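Local atomic coordinates of flagellar assembly factor FliW (Geobacillus thermodenitrificans, PDB entry 5DMD), a protein that probably binds the translational repressor CsrA, preventing it from repressing translation of its targets, and also binds flagellin to assist assembly of the flagellum. Residues A[72-75]-A[76-80]; A[82-86]-A[87-91]; A[20-23]-A[24-28]. The protein carries 1 engineered substitution. One frame throughout, in Å; residues are numbered along the deposited sequence.

Interaction 1 (A[72-75]-A[76-80]); sequences IDLD and DNTLE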
# COMPACT_ATOMS: atom_id res chain seq x y z
N ILE A 72 12.44 7.46 1.82
CA ILE A 72 12.93 6.32 1.08
C ILE A 72 13.63 6.80 -0.19
O ILE A 72 13.40 7.91 -0.67
CB ILE A 72 11.83 5.29 0.74
CG1 ILE A 72 10.87 5.85 -0.31
CG2 ILE A 72 11.09 4.88 2.00
CD1 ILE A 72 9.80 4.86 -0.75
N ASP A 73 14.50 5.95 -0.71
CA ASP A 73 15.22 6.26 -1.93
C ASP A 73 14.98 5.09 -2.88
O ASP A 73 15.49 3.99 -2.66
CB ASP A 73 16.71 6.47 -1.65
CG ASP A 73 17.50 6.82 -2.89
OD1 ASP A 73 16.91 7.38 -3.84
OD2 ASP A 73 18.73 6.60 -2.91
N LEU A 74 14.16 5.33 -3.89
CA LEU A 74 13.79 4.27 -4.82
C LEU A 74 14.96 3.95 -5.74
O LEU A 74 15.67 4.85 -6.21
CB LEU A 74 12.60 4.70 -5.66
CG LEU A 74 11.29 4.95 -4.90
CD1 LEU A 74 10.22 5.44 -5.85
CD2 LEU A 74 10.83 3.71 -4.17
N ASP A 75 15.14 2.66 -6.01
CA ASP A 75 16.21 2.18 -6.88
C ASP A 75 15.91 2.51 -8.33
O ASP A 75 14.76 2.73 -8.73
CB ASP A 75 16.34 0.67 -6.71
CG ASP A 75 15.07 -0.07 -7.11
OD1 ASP A 75 14.12 -0.09 -6.29
OD2 ASP A 75 15.03 -0.62 -8.22
N ASP A 76 16.97 2.54 -9.15
CA ASP A 76 16.84 2.95 -10.54
C ASP A 76 15.89 2.04 -11.31
O ASP A 76 15.12 2.50 -12.16
CB ASP A 76 18.21 2.96 -11.22
CG ASP A 76 19.13 4.01 -10.65
OD1 ASP A 76 18.62 4.97 -10.04
OD2 ASP A 76 20.36 3.89 -10.84
N ASN A 77 15.91 0.74 -11.00
CA ASN A 77 15.04 -0.19 -11.70
C ASN A 77 13.57 0.09 -11.42
O ASN A 77 12.73 0.04 -12.32
CB ASN A 77 15.38 -1.63 -11.34
CG ASN A 77 14.65 -2.61 -12.20
OD1 ASN A 77 14.87 -2.66 -13.41
ND2 ASN A 77 13.77 -3.40 -11.60
N THR A 78 13.23 0.39 -10.16
CA THR A 78 11.85 0.74 -9.83
C THR A 78 11.42 2.02 -10.53
O THR A 78 10.30 2.11 -11.06
CB THR A 78 11.68 0.88 -8.32
OG1 THR A 78 11.89 -0.40 -7.69
CG2 THR A 78 10.31 1.44 -7.95
N LEU A 79 12.29 3.04 -10.54
CA LEU A 79 11.95 4.29 -11.20
C LEU A 79 11.64 4.05 -12.68
O LEU A 79 10.68 4.62 -13.22
CB LEU A 79 13.07 5.31 -11.03
CG LEU A 79 13.34 5.77 -9.59
CD1 LEU A 79 14.66 6.51 -9.49
CD2 LEU A 79 12.21 6.65 -9.08
N GLU A 80 12.44 3.22 -13.34
CA GLU A 80 12.20 2.90 -14.74
C GLU A 80 10.89 2.12 -14.91
O GLU A 80 10.06 2.46 -15.77
CB GLU A 80 13.39 2.14 -15.31
CG GLU A 80 13.32 1.91 -16.81
CD GLU A 80 14.51 1.12 -17.32
OE1 GLU A 80 15.64 1.43 -16.88
OE2 GLU A 80 14.32 0.20 -18.14
O HOH W 1 13.77 -3.12 -8.60

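Interaction 2 (A[82-86]-A[87-91]); sequences LQITG and EQDVA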
# COMPACT_ATOMS: atom_id res chain seq x y z
N LEU A 82 8.22 2.00 -13.19
CA LEU A 82 7.03 2.79 -12.91
C LEU A 82 7.02 4.11 -13.66
O LEU A 82 6.10 4.92 -13.44
CB LEU A 82 6.94 3.05 -11.41
CG LEU A 82 6.72 1.81 -10.57
CD1 LEU A 82 6.62 2.20 -9.13
CD2 LEU A 82 5.46 1.05 -10.98
N GLN A 83 8.01 4.36 -14.52
CA GLN A 83 8.09 5.58 -15.33
C GLN A 83 8.04 6.85 -14.48
O GLN A 83 7.36 7.82 -14.82
CB GLN A 83 7.04 5.59 -16.45
CG GLN A 83 7.11 4.34 -17.33
CD GLN A 83 6.34 4.49 -18.62
OE1 GLN A 83 5.32 5.16 -18.68
NE2 GLN A 83 6.84 3.85 -19.68
N ILE A 84 8.79 6.86 -13.39
CA ILE A 84 8.78 7.96 -12.44
C ILE A 84 9.86 8.96 -12.83
O ILE A 84 11.04 8.60 -12.95
CB ILE A 84 9.00 7.46 -11.00
CG1 ILE A 84 7.80 6.64 -10.53
CG2 ILE A 84 9.24 8.63 -10.05
CD1 ILE A 84 8.10 5.74 -9.35
N THR A 85 9.46 10.22 -13.05
CA THR A 85 10.40 11.29 -13.37
C THR A 85 10.73 12.17 -12.17
O THR A 85 11.77 12.84 -12.18
CB THR A 85 9.81 12.20 -14.46
OG1 THR A 85 8.70 12.93 -13.93
CG2 THR A 85 9.34 11.37 -15.64
N GLY A 86 9.88 12.18 -11.16
CA GLY A 86 10.05 13.02 -9.99
C GLY A 86 8.99 12.66 -8.98
O GLY A 86 8.08 11.88 -9.25
N GLU A 87 9.11 13.25 -7.79
CA GLU A 87 8.20 12.86 -6.73
C GLU A 87 6.76 13.27 -7.01
O GLU A 87 5.84 12.67 -6.44
CB GLU A 87 8.70 13.33 -5.36
CG GLU A 87 9.78 12.42 -4.76
CD GLU A 87 9.38 10.95 -4.70
OE1 GLU A 87 8.35 10.65 -4.05
OE2 GLU A 87 10.09 10.10 -5.29
N GLN A 88 6.53 14.24 -7.90
CA GLN A 88 5.16 14.63 -8.22
C GLN A 88 4.38 13.52 -8.91
O GLN A 88 3.15 13.58 -8.97
CB GLN A 88 5.15 15.90 -9.09
CG GLN A 88 5.61 17.16 -8.35
CD GLN A 88 4.63 17.63 -7.30
OE1 GLN A 88 3.45 17.25 -7.30
NE2 GLN A 88 5.10 18.46 -6.38
N ASP A 89 5.07 12.50 -9.42
CA ASP A 89 4.41 11.41 -10.12
C ASP A 89 3.87 10.34 -9.18
O ASP A 89 3.06 9.52 -9.62
CB ASP A 89 5.39 10.72 -11.08
CG ASP A 89 5.93 11.65 -12.15
OD1 ASP A 89 5.37 12.74 -12.33
OD2 ASP A 89 6.94 11.28 -12.81
N VAL A 90 4.26 10.36 -7.90
CA VAL A 90 4.23 9.18 -7.04
C VAL A 90 3.23 9.38 -5.90
O VAL A 90 3.20 10.44 -5.27
CB VAL A 90 5.63 8.91 -6.46
CG1 VAL A 90 5.59 7.77 -5.46
CG2 VAL A 90 6.60 8.61 -7.58
N ALA A 91 2.45 8.34 -5.63
CA ALA A 91 1.75 8.19 -4.36
C ALA A 91 2.36 7.01 -3.61
O ALA A 91 2.60 5.95 -4.20
CB ALA A 91 0.27 7.93 -4.58

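Interaction 3 (A[20-23]-A[24-28]); sequences VRFE and QGIPG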
# COMPACT_ATOMS: atom_id res chain seq x y z
N VAL A 20 -5.21 0.01 -11.21
CA VAL A 20 -3.76 0.16 -11.16
C VAL A 20 -3.14 -1.18 -11.50
O VAL A 20 -3.43 -2.19 -10.84
CB VAL A 20 -3.28 0.64 -9.78
CG1 VAL A 20 -1.76 0.82 -9.78
CG2 VAL A 20 -3.97 1.94 -9.39
N ARG A 21 -2.30 -1.20 -12.53
CA ARG A 21 -1.63 -2.42 -12.95
C ARG A 21 -0.32 -2.57 -12.19
O ARG A 21 0.50 -1.64 -12.15
CB ARG A 21 -1.35 -2.42 -14.45
CG ARG A 21 -0.63 -3.69 -14.90
CD ARG A 21 -0.40 -3.76 -16.40
NE ARG A 21 0.07 -5.08 -16.80
CZ ARG A 21 -0.69 -6.18 -16.81
NH1 ARG A 21 -1.98 -6.13 -16.51
NH2 ARG A 21 -0.13 -7.34 -17.12
N PHE A 22 -0.13 -3.74 -11.58
CA PHE A 22 1.11 -4.15 -10.94
C PHE A 22 1.72 -5.21 -11.86
O PHE A 22 1.35 -6.38 -11.81
CB PHE A 22 0.79 -4.73 -9.56
CG PHE A 22 0.52 -3.68 -8.50
CD1 PHE A 22 -0.61 -2.90 -8.53
CD2 PHE A 22 1.41 -3.54 -7.44
CE1 PHE A 22 -0.84 -1.96 -7.54
CE2 PHE A 22 1.19 -2.61 -6.44
CZ PHE A 22 0.06 -1.82 -6.49
N GLU A 23 2.67 -4.79 -12.70
CA GLU A 23 3.14 -5.69 -13.75
C GLU A 23 3.87 -6.91 -13.20
O GLU A 23 3.86 -7.97 -13.84
CB GLU A 23 4.02 -4.91 -14.74
CG GLU A 23 3.23 -3.89 -15.55
CD GLU A 23 4.10 -3.01 -16.42
OE1 GLU A 23 5.34 -3.05 -16.26
OE2 GLU A 23 3.55 -2.26 -17.25
N GLN A 24 4.46 -6.81 -12.02
CA GLN A 24 5.09 -7.95 -11.37
C GLN A 24 4.21 -8.58 -10.31
O GLN A 24 4.71 -9.38 -9.50
CB GLN A 24 6.43 -7.55 -10.74
CG GLN A 24 7.49 -7.14 -11.73
CD GLN A 24 8.82 -6.83 -11.07
OE1 GLN A 24 8.87 -6.27 -9.98
NE2 GLN A 24 9.91 -7.23 -11.72
N GLY A 25 2.92 -8.24 -10.28
CA GLY A 25 2.12 -8.67 -9.16
C GLY A 25 2.61 -8.01 -7.88
O GLY A 25 3.21 -6.93 -7.89
N ILE A 26 2.35 -8.68 -6.77
CA ILE A 26 2.95 -8.29 -5.49
C ILE A 26 3.69 -9.49 -4.94
O ILE A 26 3.36 -10.64 -5.28
CB ILE A 26 1.90 -7.75 -4.50
CG1 ILE A 26 0.81 -8.79 -4.26
CG2 ILE A 26 1.30 -6.43 -5.02
CD1 ILE A 26 -0.24 -8.35 -3.28
N PRO A 27 4.72 -9.30 -4.11
CA PRO A 27 5.44 -10.44 -3.54
C PRO A 27 4.48 -11.39 -2.85
O PRO A 27 3.61 -10.98 -2.08
CB PRO A 27 6.39 -9.77 -2.53
CG PRO A 27 6.61 -8.41 -3.10
CD PRO A 27 5.29 -8.00 -3.68
N GLY A 28 4.62 -12.68 -3.17
CA GLY A 28 3.72 -13.69 -2.70
C GLY A 28 2.59 -14.01 -3.65
O GLY A 28 2.04 -15.11 -3.58

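Interaction 1 (A[72-75]-A[76-80])
D75 OD2 is held by two donors, the backbone N of T78 at 2.8 Å and an ordered water that also accepts from N77 ND2. The amide comes from above the carboxylate, 54° out of its plane, while the donor to the other oxygen lies nearer that plane: T78 OG1 gives its hydrogen to D75 OD1 over 2.7 Å, on the syn side. Bonds to both oxygens should limit the rotation of the carboxylate. Its first torsion (chi1 61°) sets CG between the backbone N and the carbonyl carbon of D75, which brings the group back over the first turn. D75 is thus the N-cap of helix 76-81, and its negative charge would suit the positive end of the helix dipole. The first i to i+4 backbone bond of the helix, L79 N to D75 O at 3.1 Å, is nearly straight (166°). L74 and L79, the residues before the cap and four after it, form a hydrophobic staple, with L79 CD2 lying 4.0 Å from L74 CB and equally close to L74 CD1. T78 OG1 is also hydrogen-bonded to K123 NZ, and L74 rests on V114 of strand 106-116.

Interaction 2 (A[82-86]-A[87-91])
D89 meets G86 through its backbone and, weakly, through its carboxylate. The amide N of D89 donates to G86 O over 3.1 Å, reaching it from above the carbonyl plane, while the D89 carboxylate extends back past G86 to T85. There OD2 alone does the gripping: T85 N lies 2.7 Å from D89 OD2, nearly along the C-O axis, and T85 OG1 donates to the same atom from the syn side, also at 2.7 Å. A third donor, G86 N, is only weakly bonded to it. Both T85 donors reach this oxygen because chi1 of 68° turns OG1 between its backbone N and carbonyl carbon. The bonds brace the link from helix 76-81 to strand 90-97: the helix ends in a Schellman motif at Q83, whose phi is positive, and a short 3-10 turn at 87-89, begun by the G86 bond and continued by V90 N to E87 O, leads into the strand. I84 and V90 pack against each other across the bend. V90 CG2 sits 3.6 Å from I84 CG2 and almost as near to CG1 and CD1, the side chains crossing at about a right angle and both touching V114 of strand 106-116.

Interaction 3 (A[20-23]-A[24-28])
F22 and I26 meet at a slant, the ring of one against a methyl branch of the other. I26 CG2 lies 3.8 Å from F22 CD2 and slightly farther from CE2, so the methyl touches one flank of the ring obliquely. The first torsion of I26 (chi1 57°) explains why this branch does the touching: it puts CG2 anti to the carbonyl carbon, beside the backbone N, and leaves CG1 to run off in another direction. Two backbone oxygens lie at the ring margin. G25 O is near the ring plane, 3.9 Å from F22 CD2, and V20 O is in the plane beyond the other ortho carbon, 3.7 Å from F22 CD1.

The chain can fold the ring and the methyl together because F22 to G25 form a type I beta turn. Its closing bond runs from G25 N to F22 O over 2.9 Å, with the donor 61° above the carbonyl plane. G25 then takes a positive phi (65°), and the chain turns away to place I26 beside the phenylalanine. E23 and Q24 hold the two corner positions, and their side chains touch L121 and K123, respectively; E23 O accepts a hydrogen bond from K33 NZ. F35 of strand 34-39 meets F22 edge-to-face and also touches I26, so all three pack together.

The chemistry is therefore mixed: dispersion between methyl and ring, one backbone bond to close the turn, and carbonyl oxygens placed at the ring edge, where the slightly positive C-H groups would probably attract them weakly.

In the fold
From the N terminus the contacts come in series, none nested or crossing. Interaction 3 turns the chain out of strand 20-21 into the loop leading to strand 34-39. Much later, interaction 1 ends the loop after strand 57-61 by starting helix 76-81, and interaction 2 takes the chain from that helix into strand 90-97. Interactions 1 and 2, centres about 10 Å apart, touch directly: L79 O and I84 N, 2.9 Å apart, probably share a hydrogen bond, and L74 packs on I84. Interaction 3 lies about 16 Å from interaction 1, centre to centre, without touching it, yet K123 of strand 121-124 meets Q24, T78 and L82, one from each of 20-28, 72-80 and 82-91.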